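PDB 4FBL: LipS lipolytic enzyme from Unidentified, which probably hydrolyses ester bonds of lipid-like substrates, as a thermostable lipase of the alpha/beta-hydrolase fold. Local coordinates for residues 52-57 / 72-77; 110-115 / 143-148; 121-126 / 276-281; 221-226 / 238-243; 255-258 / 263-266. All blocks are in the same frame, centred on the assembly; numbering follows the deposited sequence.

Contact 1 of 5, residues 52-57 / 72-77; sequences IGVLVS and EGFARA
Chi1 of -58° swings CG of F74 to the backbone-N side, opposite its carbonyl carbon, directing the ring toward the strand, while V54 and V56 both keep CG1 trans to N (chi1 -169° and -173°), which turns CG2 of each to the backbone-N side. The two valines sit at alternate positions of strand 52-57 and both point their CB at the helix. The closest approaches, from V54 CG1 and V56 CG2, are to CD2 and CE2 of the ring, and the valines reach it differently. V54 crosses F74 at about a right angle: its CG1 lies 3.8 Å from F74 CD2, and its CG2 stands over a ring face. V56 comes to the ring edge, near the ring plane, with CG2 at 4.0 Å from F74 CD2. This is the strand-to-helix packing of a beta-alpha-beta unit made of strand 52-57, helix 68-76 and strand 80-83, part of the alpha/beta-hydrolase core. No hydrogen bond spans the two segments and every touching atom is carbon, which makes the contact purely apolar. F74 also touches V81 of the neighbouring strand and S274, L275 and I278 of helix 267-279, while L55 turns to the other face of the sheet and packs on helix 101-118.

Contact 2 of 5, residues 110-115 / 143-148; sequences AAMRWL and ERFAGI
M112 on helix 101-118 brings its sulfur to the rim of the F145 ring, a Met-aromatic contact that joins one helix layer of the alpha/beta-hydrolase fold to the lead-in of strand 147-151. The two side chains cross at about a right angle. SD stands 5.0 Å from the centroid of the F145 ring and 75° off its normal, which places the sulfur at the edge and not over a face. The methionine runs extended as far as SD, then bends at its last torsion (chi3 61°), and that bend carries CE off toward R144. There CE lies beside the arginine side chain in a modelled approach too close to interpret, and the detail of that pair is doubtful. R144 also forms a long, weak ion pair with E116. The ring of F145 packs further on L122 and M124 of strand 121-127 and on A137 of helix 129-140, which places it between the helix layer and the sheet, while R113, on the same helical turn as M112, touches P169 of the second subunit. Across the Met-aromatic pair itself, the methylene just before the sulfur approaches the ring too, M112 CG lying 3.9 Å from F145 CZ, and the closest ring atom to the sulfur is this same para carbon, with M112 SD 3.8 Å from F145 CZ.

Contact 3 of 5, residues 121-126 / 276-281; sequences VLFMTG and AFIRKH
F123 lies on strand 121-127, the central strand that runs into the likely nucleophile elbow of this alpha/beta hydrolase (a GxSxG pattern beginning at G126), and it packs against I278, F277 and H281 at the end of the C-terminal helix 267-279. Its ring is the hub. I278 sits over one ring face: CG1 stands above the middle of the ring, 4.0 Å from the centroid of F123 and 12° off the normal, a CH-pi contact of nearly vertical approach. The second branch, I278 CG2, also lies over a face, 3.9 Å from F123 CE1. The nearest approach sets a ring C-H against a backbone oxygen, F123 CZ to I278 O at 3.6 Å. At the edge, near the plane, lie F277 CE2, 4.0 Å from F123 CD2, and H281 O, 4.0 Å from F123 CZ; H281 CB also approaches, 4.1 Å from F123 CE2. That last residue is fixed by its own helix end: H281 ND1 donates to F277 O at 2.6 Å, in the carbonyl plane and on a lone pair, with an N-H...O angle of 161°. The acceptor lies almost in the imidazole plane, and the imidazole and the F277 ring each present a face to the other, offset toward their rims. Around the contact, I278 reaches V54 of strand 52-57 and, with F277, M149 of strand 147-151, while F277 also touches L222, and the helix end thereby spans four adjacent parallel strands; the opposite face of strand 121-127 is lined by M124, which packs on T134 and A137 of helix 129-140.

Contact 4 of 5, residues 221-226 / 238-243; sequences ALIIQS and ELIYNG
I223 reaches from strand 221-226 to I240 and Y241 of helix 235-243, and its longer branch does the work. At CB the bond points toward the helix, the CA of I223 lying 7.2 Å from that of Y241, but the first touch comes one atom further. CG1, swung opposite the carbonyl carbon (chi1 -55°), meets a methyl: I223 CG1 to I240 CG2 is 3.8 Å. The next torsion, chi2 136°, stands well off a staggered value and carries CD1 onto the helix backbone, where I223 CD1 is 3.8 Å from Y241 CA. The same tip touches the tyrosine at its CB and at the ring, I223 CD1 being 4.0 Å from Y241 CD1, an oblique approach. I240 CG2 also closes on the tip, lying 4.0 Å from I223 CD1. Strand, helix and the following strand 249-254 make a beta-alpha-beta unit, and I223 also touches L251 of that last strand. K249 pairs with Y241 twice: its cation with the ring, and its NZ donating to the backbone O of Y241. No hydrogen bond joins the two segments; what holds them together here is apolar packing of methyl, methylene and ring, which lacks the directionality of hydrogen bonds.

Contact 5 of 5, residues 255-258 / 263-266; sequences ENSY and LDND
S257 and D266 share a close polar pair: OG of S257 donates to D266 OD2 at a modelled 2.5 Å, so short that the exact length is doubtful. The same OG also takes a weak bond from the backbone, D266 N to S257 OG at 3.0 Å. D266 OD2 has a second donor, N256 N at 2.9 Å, arriving on its syn side, and D266 OD1 receives a water that in turn accepts from E255 N. D266 stands at the N-cap position of helix 267-279, yet its carboxylate makes no capping bond and serves this loop instead. The loop between strand 249-254 and helix 267-279 carries H259, which lines the spermidine pocket and would be the histidine of a Ser-His-Asp triad, as usual for an alpha/beta hydrolase. N256 O is satisfied by N265 ND2 at 2.9 Å, the donor lying almost on the extension of the C=O bond (162°). Each oxygen of D264 accepts two hydrogen bonds, four in all: OD2 takes Y258 N at 2.8 Å, 35° out of the carboxylate plane, and the amide of K183, while OD1 takes N265 N at 2.7 Å and the amide of A184. E255 sends its carboxylate away, to a salt bridge with R227.

In the fold
Contacts 1 to 4 all reach the seven-stranded mixed sheet. Contacts 1 and 3, centres 9 Å apart, share one face: strands 52-57 and 121-127 are neighbours joined by backbone hydrogen bonds, and helices 68-76 and 267-279 touch. Contact 2, 12 Å from contact 1 between centres, brings helix 101-118 to the other face, as does contact 4 with helix 235-243. Along the chain contact 1 closes first; contacts 2 and 3 interleave; contacts 4 and 5 fall between the segments of contact 3. Contact 5, its centre 27 Å from that of contact 2, joins contact 4 through a probable S226 OG to Y258 O hydrogen bond. Contacts 1 to 4 thus build the core, while contact 5 shapes the loop carrying the likely catalytic histidine.

Contact 1 of 5, residues 52-57 / 72-77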
# COMPACT_ATOMS: atom_id res chain seq x y z
N ILE C 52 12.55 14.89 27.84
CA ILE C 52 12.43 13.65 27.01
C ILE C 52 10.94 13.37 26.75
O ILE C 52 10.16 13.35 27.69
CB ILE C 52 13.09 12.50 27.71
CG1 ILE C 52 14.63 12.78 27.84
CG2 ILE C 52 12.92 11.14 26.84
CD1 ILE C 52 15.27 11.80 28.88
N GLY C 53 10.55 13.18 25.48
CA GLY C 53 9.10 13.01 25.19
C GLY C 53 8.75 11.71 24.43
O GLY C 53 9.61 11.14 23.76
N VAL C 54 7.51 11.25 24.56
CA VAL C 54 7.07 9.97 23.95
C VAL C 54 5.79 10.27 23.16
O VAL C 54 4.82 10.81 23.75
CB VAL C 54 6.74 8.85 24.99
CG1 VAL C 54 6.54 7.46 24.29
CG2 VAL C 54 7.85 8.75 26.07
N LEU C 55 5.78 9.84 21.88
CA LEU C 55 4.61 9.97 21.04
C LEU C 55 3.98 8.59 21.08
O LEU C 55 4.67 7.61 20.84
CB LEU C 55 5.09 10.33 19.61
CG LEU C 55 4.05 11.05 18.73
CD1 LEU C 55 4.73 11.52 17.42
CD2 LEU C 55 2.87 10.15 18.34
N VAL C 56 2.68 8.52 21.42
CA VAL C 56 1.98 7.25 21.57
C VAL C 56 0.82 7.16 20.62
O VAL C 56 -0.09 7.96 20.72
CB VAL C 56 1.42 7.06 23.03
CG1 VAL C 56 0.87 5.64 23.15
CG2 VAL C 56 2.56 7.33 24.06
N SER C 57 0.83 6.17 19.70
CA SER C 57 -0.19 6.18 18.65
C SER C 57 -1.14 4.97 18.74
O SER C 57 -0.67 3.83 18.74
CB SER C 57 0.49 6.11 17.25
OG SER C 57 -0.57 6.14 16.28
N GLU C 72 -0.31 6.86 30.46
CA GLU C 72 -0.29 7.37 31.86
C GLU C 72 0.99 6.92 32.57
O GLU C 72 1.58 7.71 33.31
CB GLU C 72 -1.37 6.74 32.73
CG GLU C 72 -2.70 6.63 32.14
CD GLU C 72 -3.56 7.77 32.53
OE1 GLU C 72 -2.99 8.89 32.52
OE2 GLU C 72 -4.78 7.54 32.79
N GLY C 73 1.34 5.63 32.44
CA GLY C 73 2.64 5.18 32.87
C GLY C 73 3.82 6.06 32.50
O GLY C 73 4.62 6.36 33.37
N PHE C 74 3.99 6.45 31.21
CA PHE C 74 5.08 7.31 30.84
C PHE C 74 4.90 8.69 31.48
O PHE C 74 5.89 9.34 31.78
CB PHE C 74 5.18 7.55 29.28
CG PHE C 74 5.34 6.28 28.45
CD1 PHE C 74 6.25 5.26 28.84
CD2 PHE C 74 4.57 6.12 27.26
CE1 PHE C 74 6.40 4.11 28.09
CE2 PHE C 74 4.69 4.95 26.48
CZ PHE C 74 5.67 3.92 26.88
N ALA C 75 3.67 9.22 31.53
CA ALA C 75 3.49 10.53 32.19
C ALA C 75 3.83 10.50 33.74
O ALA C 75 4.52 11.41 34.22
CB ALA C 75 2.14 11.15 31.94
N ARG C 76 3.39 9.47 34.47
CA ARG C 76 3.81 9.33 35.87
C ARG C 76 5.30 9.18 36.03
O ARG C 76 5.81 9.52 37.08
CB ARG C 76 3.20 8.15 36.54
CG ARG C 76 1.77 8.27 36.59
CD ARG C 76 1.29 7.27 37.52
NE ARG C 76 -0.12 7.37 37.30
CZ ARG C 76 -0.81 6.51 36.57
NH1 ARG C 76 -0.21 5.43 36.03
NH2 ARG C 76 -2.10 6.75 36.42
N ALA C 77 6.00 8.69 35.01
CA ALA C 77 7.43 8.61 35.16
C ALA C 77 8.06 9.97 34.88
O ALA C 77 9.25 10.16 35.08
CB ALA C 77 8.00 7.51 34.34

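Contact 2 of 5, residues 110-115 / 143-148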
# COMPACT_ATOMS: atom_id res chain seq x y z
N ALA C 110 2.03 16.50 13.35
CA ALA C 110 1.69 17.54 14.33
C ALA C 110 2.01 17.12 15.78
O ALA C 110 2.37 17.97 16.60
CB ALA C 110 0.17 17.90 14.26
N ALA C 111 1.83 15.86 16.14
CA ALA C 111 2.21 15.40 17.52
C ALA C 111 3.75 15.50 17.70
O ALA C 111 4.31 15.84 18.79
CB ALA C 111 1.70 13.90 17.78
N MET C 112 4.47 15.20 16.62
CA MET C 112 5.96 15.31 16.62
C MET C 112 6.31 16.76 16.78
O MET C 112 7.21 17.08 17.52
CB MET C 112 6.61 14.90 15.29
CG MET C 112 6.76 13.41 15.18
SD MET C 112 7.39 12.90 13.56
CE MET C 112 8.99 13.76 13.59
N ARG C 113 5.60 17.66 16.10
CA ARG C 113 5.91 19.09 16.26
C ARG C 113 5.60 19.59 17.68
O ARG C 113 6.34 20.42 18.21
CB ARG C 113 5.20 19.92 15.19
CG ARG C 113 5.82 19.55 13.80
CD ARG C 113 5.09 20.14 12.61
NE ARG C 113 5.87 19.97 11.38
CZ ARG C 113 5.40 20.15 10.14
NH1 ARG C 113 4.12 20.49 9.95
NH2 ARG C 113 6.22 19.98 9.09
N TRP C 114 4.54 19.08 18.29
CA TRP C 114 4.12 19.49 19.65
C TRP C 114 5.20 19.04 20.66
O TRP C 114 5.57 19.81 21.58
CB TRP C 114 2.75 18.89 19.96
CG TRP C 114 2.19 19.22 21.32
CD1 TRP C 114 1.33 20.24 21.62
CD2 TRP C 114 2.41 18.49 22.56
NE1 TRP C 114 1.01 20.19 22.98
CE2 TRP C 114 1.66 19.15 23.58
CE3 TRP C 114 3.21 17.36 22.92
CZ2 TRP C 114 1.63 18.69 24.93
CZ3 TRP C 114 3.22 16.91 24.28
CH2 TRP C 114 2.44 17.58 25.27
N LEU C 115 5.71 17.81 20.46
CA LEU C 115 6.75 17.27 21.33
C LEU C 115 8.05 18.02 21.14
O LEU C 115 8.70 18.27 22.09
CB LEU C 115 7.00 15.77 21.05
CG LEU C 115 5.94 14.82 21.46
CD1 LEU C 115 6.22 13.42 20.94
CD2 LEU C 115 5.71 14.74 22.96
N GLU C 143 16.73 10.69 11.73
CA GLU C 143 17.61 11.14 12.80
C GLU C 143 16.77 11.66 13.93
O GLU C 143 17.32 12.20 14.90
CB GLU C 143 18.43 12.39 12.36
CG GLU C 143 19.00 12.30 11.00
CD GLU C 143 20.39 11.77 11.03
OE1 GLU C 143 20.66 10.71 11.61
OE2 GLU C 143 21.25 12.44 10.45
N ARG C 144 15.45 11.58 13.83
CA ARG C 144 14.71 12.39 14.71
C ARG C 144 14.46 11.67 16.06
O ARG C 144 14.33 12.31 17.11
CB ARG C 144 13.43 12.72 14.07
CG ARG C 144 12.83 13.84 14.85
CD ARG C 144 11.83 14.51 13.93
NE ARG C 144 12.33 15.57 13.05
CZ ARG C 144 11.51 16.40 12.38
NH1 ARG C 144 10.17 16.30 12.48
NH2 ARG C 144 12.05 17.36 11.62
N PHE C 145 14.35 10.34 16.01
CA PHE C 145 13.94 9.58 17.20
C PHE C 145 15.13 8.97 17.88
O PHE C 145 16.03 8.46 17.23
CB PHE C 145 12.90 8.50 16.82
CG PHE C 145 11.56 9.10 16.43
CD1 PHE C 145 10.64 9.45 17.43
CD2 PHE C 145 11.29 9.42 15.12
CE1 PHE C 145 9.41 10.11 17.11
CE2 PHE C 145 10.04 10.03 14.78
CZ PHE C 145 9.12 10.33 15.79
N ALA C 146 15.14 9.00 19.20
CA ALA C 146 16.18 8.21 19.96
C ALA C 146 15.82 6.69 20.07
O ALA C 146 16.66 5.85 20.39
CB ALA C 146 16.38 8.81 21.40
N GLY C 147 14.60 6.32 19.79
CA GLY C 147 14.19 4.93 19.92
C GLY C 147 12.72 4.74 19.56
O GLY C 147 11.92 5.68 19.63
N ILE C 148 12.34 3.52 19.14
CA ILE C 148 10.94 3.26 18.83
C ILE C 148 10.55 1.89 19.47
O ILE C 148 11.41 1.02 19.63
CB ILE C 148 10.59 3.24 17.27
CG1 ILE C 148 11.51 2.27 16.54
CG2 ILE C 148 10.71 4.65 16.62
CD1 ILE C 148 10.99 1.69 15.13

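Contact 3 of 5, residues 121-126 / 276-281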
# COMPACT_ATOMS: atom_id res chain seq x y z
N VAL C 121 14.56 15.16 23.10
CA VAL C 121 14.73 13.73 22.72
C VAL C 121 13.31 13.18 22.51
O VAL C 121 12.46 13.48 23.33
CB VAL C 121 15.36 12.96 23.94
CG1 VAL C 121 15.75 11.54 23.58
CG2 VAL C 121 16.54 13.73 24.43
N LEU C 122 13.10 12.38 21.45
CA LEU C 122 11.78 11.83 21.21
C LEU C 122 11.83 10.35 21.11
O LEU C 122 12.75 9.83 20.53
CB LEU C 122 11.28 12.40 19.88
CG LEU C 122 10.57 13.77 19.89
CD1 LEU C 122 11.31 15.04 20.36
CD2 LEU C 122 9.82 14.00 18.51
N PHE C 123 10.80 9.66 21.63
CA PHE C 123 10.56 8.24 21.30
C PHE C 123 9.16 8.08 20.69
O PHE C 123 8.31 8.92 20.91
CB PHE C 123 10.65 7.34 22.55
CG PHE C 123 12.04 7.28 23.16
CD1 PHE C 123 12.53 8.39 23.90
CD2 PHE C 123 12.89 6.16 22.96
CE1 PHE C 123 13.76 8.40 24.46
CE2 PHE C 123 14.21 6.18 23.54
CZ PHE C 123 14.59 7.34 24.31
N MET C 124 8.89 6.94 20.04
CA MET C 124 7.54 6.73 19.57
C MET C 124 7.24 5.26 19.73
O MET C 124 8.10 4.39 19.59
CB MET C 124 7.40 7.24 18.09
CG MET C 124 5.91 6.93 17.59
SD MET C 124 5.72 7.76 15.99
CE MET C 124 4.03 7.19 15.62
N THR C 125 5.99 5.00 20.07
CA THR C 125 5.50 3.67 20.24
C THR C 125 4.11 3.67 19.66
O THR C 125 3.46 4.71 19.60
CB THR C 125 5.50 3.23 21.77
OG1 THR C 125 5.06 1.84 21.92
CG2 THR C 125 4.59 4.12 22.59
N GLY C 126 3.56 2.49 19.40
CA GLY C 126 2.18 2.53 18.92
C GLY C 126 1.71 1.14 18.68
O GLY C 126 2.52 0.24 18.56
N ALA C 276 12.09 1.03 30.67
CA ALA C 276 13.52 0.62 30.74
C ALA C 276 14.32 1.02 29.45
O ALA C 276 15.50 1.51 29.46
CB ALA C 276 13.60 -0.88 31.03
N PHE C 277 13.66 0.79 28.33
CA PHE C 277 14.21 1.07 27.02
C PHE C 277 14.44 2.58 26.82
O PHE C 277 15.49 3.01 26.30
CB PHE C 277 13.19 0.55 25.99
CG PHE C 277 13.58 0.87 24.51
CD1 PHE C 277 14.62 0.17 23.87
CD2 PHE C 277 12.94 1.89 23.83
CE1 PHE C 277 14.95 0.50 22.50
CE2 PHE C 277 13.30 2.24 22.50
CZ PHE C 277 14.24 1.54 21.84
N ILE C 278 13.44 3.38 27.16
CA ILE C 278 13.61 4.81 27.17
C ILE C 278 14.76 5.31 28.05
O ILE C 278 15.55 6.16 27.54
CB ILE C 278 12.32 5.55 27.65
CG1 ILE C 278 11.21 5.39 26.58
CG2 ILE C 278 12.54 7.04 27.90
CD1 ILE C 278 9.71 5.69 27.16
N ARG C 279 14.83 4.88 29.31
CA ARG C 279 15.97 5.29 30.23
C ARG C 279 17.34 4.91 29.70
O ARG C 279 18.38 5.48 30.08
CB ARG C 279 15.94 4.45 31.53
CG ARG C 279 14.98 4.78 32.54
CD ARG C 279 15.48 4.15 33.94
NE ARG C 279 15.48 2.67 34.00
CZ ARG C 279 14.36 1.91 34.00
NH1 ARG C 279 13.09 2.42 33.92
NH2 ARG C 279 14.54 0.60 34.07
N LYS C 280 17.36 3.81 28.95
CA LYS C 280 18.65 3.30 28.51
C LYS C 280 19.03 3.76 27.12
O LYS C 280 20.06 3.36 26.64
CB LYS C 280 18.77 1.80 28.62
CG LYS C 280 19.64 1.45 29.85
CD LYS C 280 19.27 0.17 30.53
CE LYS C 280 17.80 0.03 30.67
NZ LYS C 280 17.53 -1.36 31.19
N HIS C 281 18.23 4.60 26.49
CA HIS C 281 18.64 5.08 25.14
C HIS C 281 18.59 6.55 24.99
O HIS C 281 18.28 7.26 25.94
CB HIS C 281 17.81 4.37 24.06
CG HIS C 281 18.09 2.91 24.01
ND1 HIS C 281 17.48 2.02 24.88
CD2 HIS C 281 19.03 2.19 23.33
CE1 HIS C 281 17.97 0.80 24.67
NE2 HIS C 281 18.89 0.88 23.72

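Contact 4 of 5, residues 221-226 / 238-243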
# COMPACT_ATOMS: atom_id res chain seq x y z
N ALA C 221 15.49 -0.04 18.56
CA ALA C 221 14.12 -0.51 18.40
C ALA C 221 13.85 -1.65 19.39
O ALA C 221 14.70 -2.54 19.50
CB ALA C 221 13.82 -0.95 16.96
N LEU C 222 12.70 -1.56 20.10
CA LEU C 222 12.12 -2.63 20.86
C LEU C 222 10.83 -3.03 20.14
O LEU C 222 9.81 -2.32 20.20
CB LEU C 222 11.84 -2.19 22.32
CG LEU C 222 11.17 -3.18 23.26
CD1 LEU C 222 11.92 -4.56 23.39
CD2 LEU C 222 10.92 -2.56 24.65
N ILE C 223 10.90 -4.18 19.46
CA ILE C 223 9.77 -4.63 18.63
C ILE C 223 9.00 -5.61 19.49
O ILE C 223 9.53 -6.66 19.86
CB ILE C 223 10.27 -5.30 17.33
CG1 ILE C 223 11.21 -4.36 16.58
CG2 ILE C 223 9.08 -5.73 16.41
CD1 ILE C 223 12.48 -5.02 16.02
N ILE C 224 7.75 -5.27 19.79
CA ILE C 224 6.94 -6.04 20.73
C ILE C 224 5.85 -6.73 19.94
O ILE C 224 5.10 -6.06 19.28
CB ILE C 224 6.30 -5.09 21.80
CG1 ILE C 224 7.46 -4.39 22.53
CG2 ILE C 224 5.35 -5.89 22.76
CD1 ILE C 224 7.04 -3.42 23.67
N GLN C 225 5.80 -8.05 20.01
CA GLN C 225 4.86 -8.81 19.18
C GLN C 225 4.20 -9.94 20.00
O GLN C 225 4.90 -10.68 20.65
CB GLN C 225 5.57 -9.43 17.94
CG GLN C 225 4.69 -9.58 16.66
CD GLN C 225 4.42 -8.26 15.84
OE1 GLN C 225 3.37 -8.16 15.22
NE2 GLN C 225 5.30 -7.23 15.93
N SER C 226 2.88 -10.06 19.91
CA SER C 226 2.18 -11.14 20.48
C SER C 226 2.42 -12.43 19.66
O SER C 226 2.36 -12.47 18.38
CB SER C 226 0.70 -10.86 20.50
OG SER C 226 0.29 -9.85 21.41
N GLU C 238 9.01 -10.35 13.04
CA GLU C 238 10.25 -10.85 12.37
C GLU C 238 10.63 -10.00 11.17
O GLU C 238 11.80 -9.68 10.97
CB GLU C 238 10.14 -12.36 12.02
CG GLU C 238 10.08 -13.18 13.34
CD GLU C 238 9.56 -14.62 13.20
OE1 GLU C 238 10.28 -15.50 13.76
OE2 GLU C 238 8.46 -14.86 12.61
N LEU C 239 9.60 -9.61 10.43
CA LEU C 239 9.70 -8.79 9.27
C LEU C 239 10.44 -7.49 9.62
O LEU C 239 11.42 -7.10 8.95
CB LEU C 239 8.26 -8.42 8.83
CG LEU C 239 7.81 -8.19 7.37
CD1 LEU C 239 7.12 -6.86 7.06
CD2 LEU C 239 8.85 -8.64 6.21
N ILE C 240 9.94 -6.81 10.67
CA ILE C 240 10.62 -5.63 11.17
C ILE C 240 12.04 -5.92 11.69
O ILE C 240 13.00 -5.21 11.38
CB ILE C 240 9.76 -4.97 12.28
CG1 ILE C 240 8.38 -4.62 11.66
CG2 ILE C 240 10.46 -3.71 12.87
CD1 ILE C 240 7.31 -4.26 12.69
N TYR C 241 12.19 -6.95 12.50
CA TYR C 241 13.49 -7.21 13.09
C TYR C 241 14.53 -7.40 11.98
O TYR C 241 15.63 -6.85 12.01
CB TYR C 241 13.39 -8.42 14.02
CG TYR C 241 14.72 -8.74 14.73
CD1 TYR C 241 15.01 -8.17 15.97
CD2 TYR C 241 15.71 -9.60 14.10
CE1 TYR C 241 16.21 -8.46 16.65
CE2 TYR C 241 16.94 -9.86 14.76
CZ TYR C 241 17.17 -9.30 16.04
OH TYR C 241 18.35 -9.50 16.74
N ASN C 242 14.14 -8.16 10.96
CA ASN C 242 15.07 -8.52 9.89
C ASN C 242 15.28 -7.41 8.87
O ASN C 242 16.27 -7.44 8.21
CB ASN C 242 14.53 -9.76 9.13
CG ASN C 242 14.56 -11.03 9.94
OD1 ASN C 242 15.48 -11.28 10.77
ND2 ASN C 242 13.56 -11.89 9.68
N GLY C 243 14.34 -6.46 8.71
CA GLY C 243 14.44 -5.40 7.71
C GLY C 243 14.98 -4.03 8.12
O GLY C 243 15.40 -3.25 7.25

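Contact 5 of 5, residues 255-258 / 263-266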
# COMPACT_ATOMS: atom_id res chain seq x y z
N GLU C 255 3.90 -13.80 25.55
CA GLU C 255 3.37 -15.20 25.69
C GLU C 255 1.93 -15.27 26.16
O GLU C 255 1.34 -16.29 26.10
CB GLU C 255 4.26 -16.04 26.59
CG GLU C 255 5.79 -16.09 26.27
CD GLU C 255 6.18 -16.50 24.82
OE1 GLU C 255 5.31 -16.88 24.01
OE2 GLU C 255 7.38 -16.46 24.46
N ASN C 256 1.32 -14.17 26.60
CA ASN C 256 0.02 -14.27 27.28
C ASN C 256 -0.96 -13.28 26.83
O ASN C 256 -1.91 -13.02 27.57
CB ASN C 256 0.12 -13.91 28.77
CG ASN C 256 1.25 -14.65 29.49
OD1 ASN C 256 2.28 -14.04 29.88
ND2 ASN C 256 1.08 -15.98 29.67
N SER C 257 -0.77 -12.70 25.64
CA SER C 257 -1.69 -11.69 25.14
C SER C 257 -2.05 -12.01 23.69
O SER C 257 -1.26 -12.62 22.99
CB SER C 257 -1.00 -10.32 25.18
OG SER C 257 -0.46 -10.12 26.48
N TYR C 258 -3.22 -11.53 23.27
CA TYR C 258 -3.56 -11.52 21.85
C TYR C 258 -3.26 -10.14 21.28
O TYR C 258 -2.23 -9.54 21.64
CB TYR C 258 -5.04 -11.92 21.62
CG TYR C 258 -5.30 -13.33 22.14
CD1 TYR C 258 -4.27 -14.27 22.15
CD2 TYR C 258 -6.57 -13.74 22.58
CE1 TYR C 258 -4.48 -15.58 22.63
CE2 TYR C 258 -6.79 -15.09 22.99
CZ TYR C 258 -5.75 -15.96 23.03
OH TYR C 258 -5.91 -17.25 23.46
N LEU C 263 -3.72 -3.66 26.56
CA LEU C 263 -4.87 -3.81 27.49
C LEU C 263 -4.85 -5.14 28.15
O LEU C 263 -5.62 -5.37 29.06
CB LEU C 263 -6.17 -3.65 26.72
CG LEU C 263 -7.02 -2.36 26.73
CD1 LEU C 263 -6.32 -1.02 27.13
CD2 LEU C 263 -7.95 -2.20 25.55
N ASP C 264 -3.95 -6.02 27.72
CA ASP C 264 -4.05 -7.49 27.98
C ASP C 264 -3.14 -7.99 29.15
O ASP C 264 -2.46 -7.21 29.80
CB ASP C 264 -3.64 -8.22 26.68
CG ASP C 264 -4.34 -9.57 26.50
OD1 ASP C 264 -4.74 -10.21 27.51
OD2 ASP C 264 -4.47 -10.03 25.34
N ASN C 265 -3.02 -9.30 29.34
CA ASN C 265 -2.26 -9.79 30.50
C ASN C 265 -0.85 -9.24 30.47
O ASN C 265 -0.23 -9.14 31.52
CB ASN C 265 -2.11 -11.33 30.52
CG ASN C 265 -3.41 -12.03 30.70
OD1 ASN C 265 -4.20 -11.70 31.60
ND2 ASN C 265 -3.68 -12.97 29.81
N ASP C 266 -0.29 -8.95 29.28
CA ASP C 266 1.15 -8.59 29.29
C ASP C 266 1.32 -7.09 29.37
O ASP C 266 2.45 -6.61 29.22
CB ASP C 266 1.89 -9.11 28.05
CG ASP C 266 2.09 -10.61 28.09
OD1 ASP C 266 2.79 -11.07 29.02
OD2 ASP C 266 1.61 -11.31 27.18
O HOH W 1 4.76 -12.67 27.96